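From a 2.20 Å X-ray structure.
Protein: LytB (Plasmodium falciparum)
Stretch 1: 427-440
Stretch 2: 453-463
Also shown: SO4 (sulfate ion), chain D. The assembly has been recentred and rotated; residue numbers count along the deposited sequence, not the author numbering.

Stretch 1 (427-440) CTKCDLTIVVGSSS
Stretch 2 453-463: IRNVPAVLLNT

Five backbone hydrogen bonds join the two stretches, three within strands 432-436 and 458-461 and one at each end through Pro457 and Gly437; the strands run as parallel neighbours, their axes 4.8 Å apart at closest approach and crossing at -21°. The ladder begins with Thr433 N to Pro457 O (2.9 Å), continues through Val459 N to Thr433 O (3.0 Å), Val435 N to Val459 O (2.9 Å, nearly linear at 177°) and Leu461 N to Val435 O (2.9 Å), and closes with Gly437 N to Leu461 O (2.8 Å). Thr433 and Val435 thus use both N and O, as alternate residues do in a parallel ladder. The register pairs Thr433 with Ala458, Ile434 with Val459, Val435 with Leu460 and Val436 with Leu461, at CA-CA distances of 4.4, 5.3, 4.8 and 5.0 Å. Short CA-H...O contacts supplement the ladder, including Ala458 CA to Thr433 O and Val436 CA to Leu461 O, both 3.2 Å.

Side chains alternate between the two faces. On one, Ile434 (chi1 m, chi2 t) meets Val459 (m), with Ile434 CG1 4.0 Å from Val459 CG2, and reaches Leu461 (m, t), with Ile434 CG2 4.3 Å from Leu461 CD1. On the other, Val435 (t) packs against Leu460 (t, p), Val435 CG1 lying 3.7 Å from Leu460 CD1; Leu460 CD1 also lies 3.7 Å from Gly437 O. Gly437 adopts phi/psi 166/179, where a CB would jam against the preceding carbonyl oxygen.

Before the strands, a type I turn from Cys427 to Cys430 is closed by Cys430 N to Cys427 O (2.9 Å). Val456 has chi1 off-rotamer at 5°, and its CA-to-CB bond points toward stretch 427-440: Val456 CG1 lies 3.4 Å from Cys427 O and 3.9 Å from Cys427 SG, while Val456 CG2 lies 3.4 Å from Thr433 OG1. At the periphery, Arg454 NH1 donates a weak 3.5 Å hydrogen bond to sulfate O2.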

# COMPACT_ATOMS: atom_id res chain seq x y z
N CYS A 427 1.19 -7.35 19.84
CA CYS A 427 1.41 -8.74 19.42
C CYS A 427 2.18 -9.56 20.48
O CYS A 427 1.96 -10.76 20.60
CB CYS A 427 2.10 -8.84 18.05
SG CYS A 427 3.79 -8.28 18.08
N THR A 428 3.03 -8.93 21.28
CA THR A 428 3.85 -9.68 22.24
C THR A 428 3.12 -10.13 23.49
O THR A 428 3.72 -10.79 24.33
CB THR A 428 5.13 -8.90 22.64
OG1 THR A 428 4.77 -7.63 23.18
CG2 THR A 428 6.01 -8.70 21.42
N LYS A 429 1.85 -9.79 23.63
CA LYS A 429 1.00 -10.37 24.67
C LYS A 429 0.29 -11.61 24.14
O LYS A 429 -0.41 -12.30 24.87
CB LYS A 429 -0.08 -9.36 25.10
CG LYS A 429 0.35 -8.44 26.21
CD LYS A 429 0.63 -7.03 25.69
CE LYS A 429 1.87 -6.44 26.35
NZ LYS A 429 1.73 -6.36 27.84
N CYS A 430 0.44 -11.85 22.84
CA CYS A 430 -0.35 -12.85 22.12
C CYS A 430 0.46 -14.09 21.70
O CYS A 430 1.68 -14.07 21.68
CB CYS A 430 -0.96 -12.22 20.87
SG CYS A 430 -2.11 -10.82 21.23
N ASP A 431 -0.26 -15.16 21.36
CA ASP A 431 0.31 -16.43 20.92
C ASP A 431 0.29 -16.52 19.40
O ASP A 431 1.04 -17.28 18.80
CB ASP A 431 -0.51 -17.57 21.49
CG ASP A 431 -0.66 -17.49 23.00
OD1 ASP A 431 0.37 -17.39 23.71
OD2 ASP A 431 -1.81 -17.50 23.49
N LEU A 432 -0.59 -15.75 18.78
CA LEU A 432 -0.74 -15.77 17.33
C LEU A 432 -1.26 -14.44 16.81
O LEU A 432 -2.15 -13.82 17.40
CB LEU A 432 -1.73 -16.86 16.94
CG LEU A 432 -2.13 -16.83 15.47
CD1 LEU A 432 -0.98 -17.37 14.61
CD2 LEU A 432 -3.39 -17.64 15.24
N THR A 433 -0.72 -14.01 15.67
CA THR A 433 -1.20 -12.82 14.99
C THR A 433 -1.88 -13.24 13.68
O THR A 433 -1.31 -13.99 12.88
CB THR A 433 -0.05 -11.85 14.66
OG1 THR A 433 0.44 -11.25 15.87
CG2 THR A 433 -0.55 -10.75 13.72
N ILE A 434 -3.11 -12.77 13.47
CA ILE A 434 -3.80 -12.98 12.20
C ILE A 434 -3.93 -11.66 11.48
O ILE A 434 -4.49 -10.70 12.02
CB ILE A 434 -5.20 -13.55 12.38
CG1 ILE A 434 -5.13 -14.97 12.92
CG2 ILE A 434 -5.93 -13.57 11.03
CD1 ILE A 434 -6.47 -15.53 13.28
N VAL A 435 -3.36 -11.60 10.29
CA VAL A 435 -3.47 -10.42 9.47
C VAL A 435 -4.41 -10.75 8.34
O VAL A 435 -4.17 -11.71 7.60
CB VAL A 435 -2.15 -9.99 8.87
CG1 VAL A 435 -2.36 -8.77 7.99
CG2 VAL A 435 -1.15 -9.71 9.97
N VAL A 436 -5.48 -9.97 8.20
CA VAL A 436 -6.44 -10.22 7.13
C VAL A 436 -6.04 -9.39 5.93
O VAL A 436 -5.87 -8.18 6.02
CB VAL A 436 -7.86 -9.91 7.57
CG1 VAL A 436 -8.84 -10.29 6.48
CG2 VAL A 436 -8.15 -10.67 8.86
N GLY A 437 -5.83 -10.06 4.81
CA GLY A 437 -5.47 -9.35 3.61
C GLY A 437 -4.95 -10.26 2.54
O GLY A 437 -4.89 -11.50 2.72
N SER A 438 -4.62 -9.66 1.40
CA SER A 438 -4.19 -10.40 0.22
C SER A 438 -2.67 -10.59 0.16
O SER A 438 -1.90 -9.72 0.57
CB SER A 438 -4.64 -9.66 -1.04
OG SER A 438 -3.87 -10.10 -2.14
N SER A 439 -2.24 -11.72 -0.41
CA SER A 439 -0.81 -12.00 -0.52
C SER A 439 -0.16 -11.10 -1.56
O SER A 439 1.06 -10.97 -1.59
CB SER A 439 -0.55 -13.47 -0.87
OG SER A 439 -1.20 -13.80 -2.07
N SER A 440 -0.97 -10.47 -2.41
CA SER A 440 -0.42 -9.54 -3.40
C SER A 440 -0.11 -8.18 -2.76
O SER A 440 0.47 -7.32 -3.40
CB SER A 440 -1.41 -9.35 -4.55
OG SER A 440 -2.61 -8.73 -4.09
N ILE A 453 9.24 -11.14 13.56
CA ILE A 453 10.57 -10.78 14.07
C ILE A 453 10.46 -10.35 15.53
O ILE A 453 11.48 -10.16 16.21
CB ILE A 453 11.24 -9.67 13.24
CG1 ILE A 453 10.39 -8.40 13.24
CG2 ILE A 453 11.39 -10.12 11.80
CD1 ILE A 453 11.12 -7.25 12.58
N ARG A 454 9.23 -10.22 16.03
CA ARG A 454 9.00 -10.00 17.46
C ARG A 454 8.62 -11.33 18.15
O ARG A 454 8.13 -11.35 19.28
CB ARG A 454 7.97 -8.88 17.66
CG ARG A 454 8.62 -7.51 17.88
CD ARG A 454 7.67 -6.26 17.54
NE ARG A 454 7.85 -6.03 16.12
CZ ARG A 454 8.53 -5.04 15.56
NH1 ARG A 454 9.05 -4.06 16.27
NH2 ARG A 454 8.64 -5.04 14.25
N ASN A 455 8.89 -12.44 17.46
CA ASN A 455 8.75 -13.79 18.00
C ASN A 455 7.30 -14.24 18.22
O ASN A 455 7.06 -15.22 18.90
CB ASN A 455 9.54 -13.93 19.29
CG ASN A 455 11.01 -13.66 19.10
OD1 ASN A 455 11.56 -13.90 18.02
ND2 ASN A 455 11.65 -13.17 20.13
N VAL A 456 6.34 -13.57 17.61
CA VAL A 456 4.99 -14.13 17.66
C VAL A 456 4.51 -14.58 16.27
O VAL A 456 4.46 -13.80 15.32
CB VAL A 456 4.00 -13.24 18.46
CG1 VAL A 456 4.66 -11.96 18.89
CG2 VAL A 456 2.68 -13.03 17.74
N PRO A 457 4.22 -15.87 16.16
CA PRO A 457 3.82 -16.49 14.89
C PRO A 457 2.67 -15.72 14.28
O PRO A 457 1.82 -15.19 14.99
CB PRO A 457 3.37 -17.89 15.31
CG PRO A 457 4.04 -18.15 16.61
CD PRO A 457 4.17 -16.82 17.29
N ALA A 458 2.64 -15.65 12.96
CA ALA A 458 1.68 -14.81 12.29
C ALA A 458 1.31 -15.43 10.95
O ALA A 458 2.10 -16.15 10.36
CB ALA A 458 2.26 -13.43 12.08
N VAL A 459 0.10 -15.15 10.50
CA VAL A 459 -0.39 -15.70 9.24
C VAL A 459 -1.18 -14.62 8.55
O VAL A 459 -1.87 -13.84 9.20
CB VAL A 459 -1.35 -16.91 9.44
CG1 VAL A 459 -0.61 -18.10 9.95
CG2 VAL A 459 -2.50 -16.55 10.39
N LEU A 460 -1.09 -14.61 7.23
CA LEU A 460 -1.83 -13.69 6.40
C LEU A 460 -2.94 -14.48 5.75
O LEU A 460 -2.68 -15.46 5.08
CB LEU A 460 -0.91 -13.14 5.32
CG LEU A 460 -1.62 -12.22 4.34
CD1 LEU A 460 -2.06 -10.96 5.06
CD2 LEU A 460 -0.68 -11.89 3.21
N LEU A 461 -4.18 -14.06 5.96
CA LEU A 461 -5.33 -14.78 5.43
C LEU A 461 -6.27 -13.82 4.71
O LEU A 461 -6.61 -12.75 5.24
CB LEU A 461 -6.09 -15.49 6.56
CG LEU A 461 -5.29 -16.54 7.33
CD1 LEU A 461 -6.13 -17.06 8.49
CD2 LEU A 461 -4.87 -17.68 6.41
N ASN A 462 -6.70 -14.20 3.52
CA ASN A 462 -7.51 -13.35 2.68
C ASN A 462 -8.92 -13.27 3.24
O ASN A 462 -9.54 -12.20 3.26
CB ASN A 462 -7.51 -13.89 1.24
CG ASN A 462 -8.00 -12.87 0.23
OD1 ASN A 462 -7.58 -11.71 0.23
ND2 ASN A 462 -8.88 -13.31 -0.66
N THR A 463 -9.40 -14.41 3.75
CA THR A 463 -10.78 -14.54 4.21
C THR A 463 -10.85 -15.67 5.26
O THR A 463 -9.96 -16.51 5.30
CB THR A 463 -11.70 -14.87 3.01
OG1 THR A 463 -13.06 -14.88 3.44
CG2 THR A 463 -11.40 -16.23 2.46
S SO4 D . 9.34 -2.44 19.43
O1 SO4 D . 9.39 -1.57 20.60
O2 SO4 D . 8.29 -3.45 19.62
O3 SO4 D . 9.04 -1.65 18.25
O4 SO4 D . 10.63 -3.11 19.26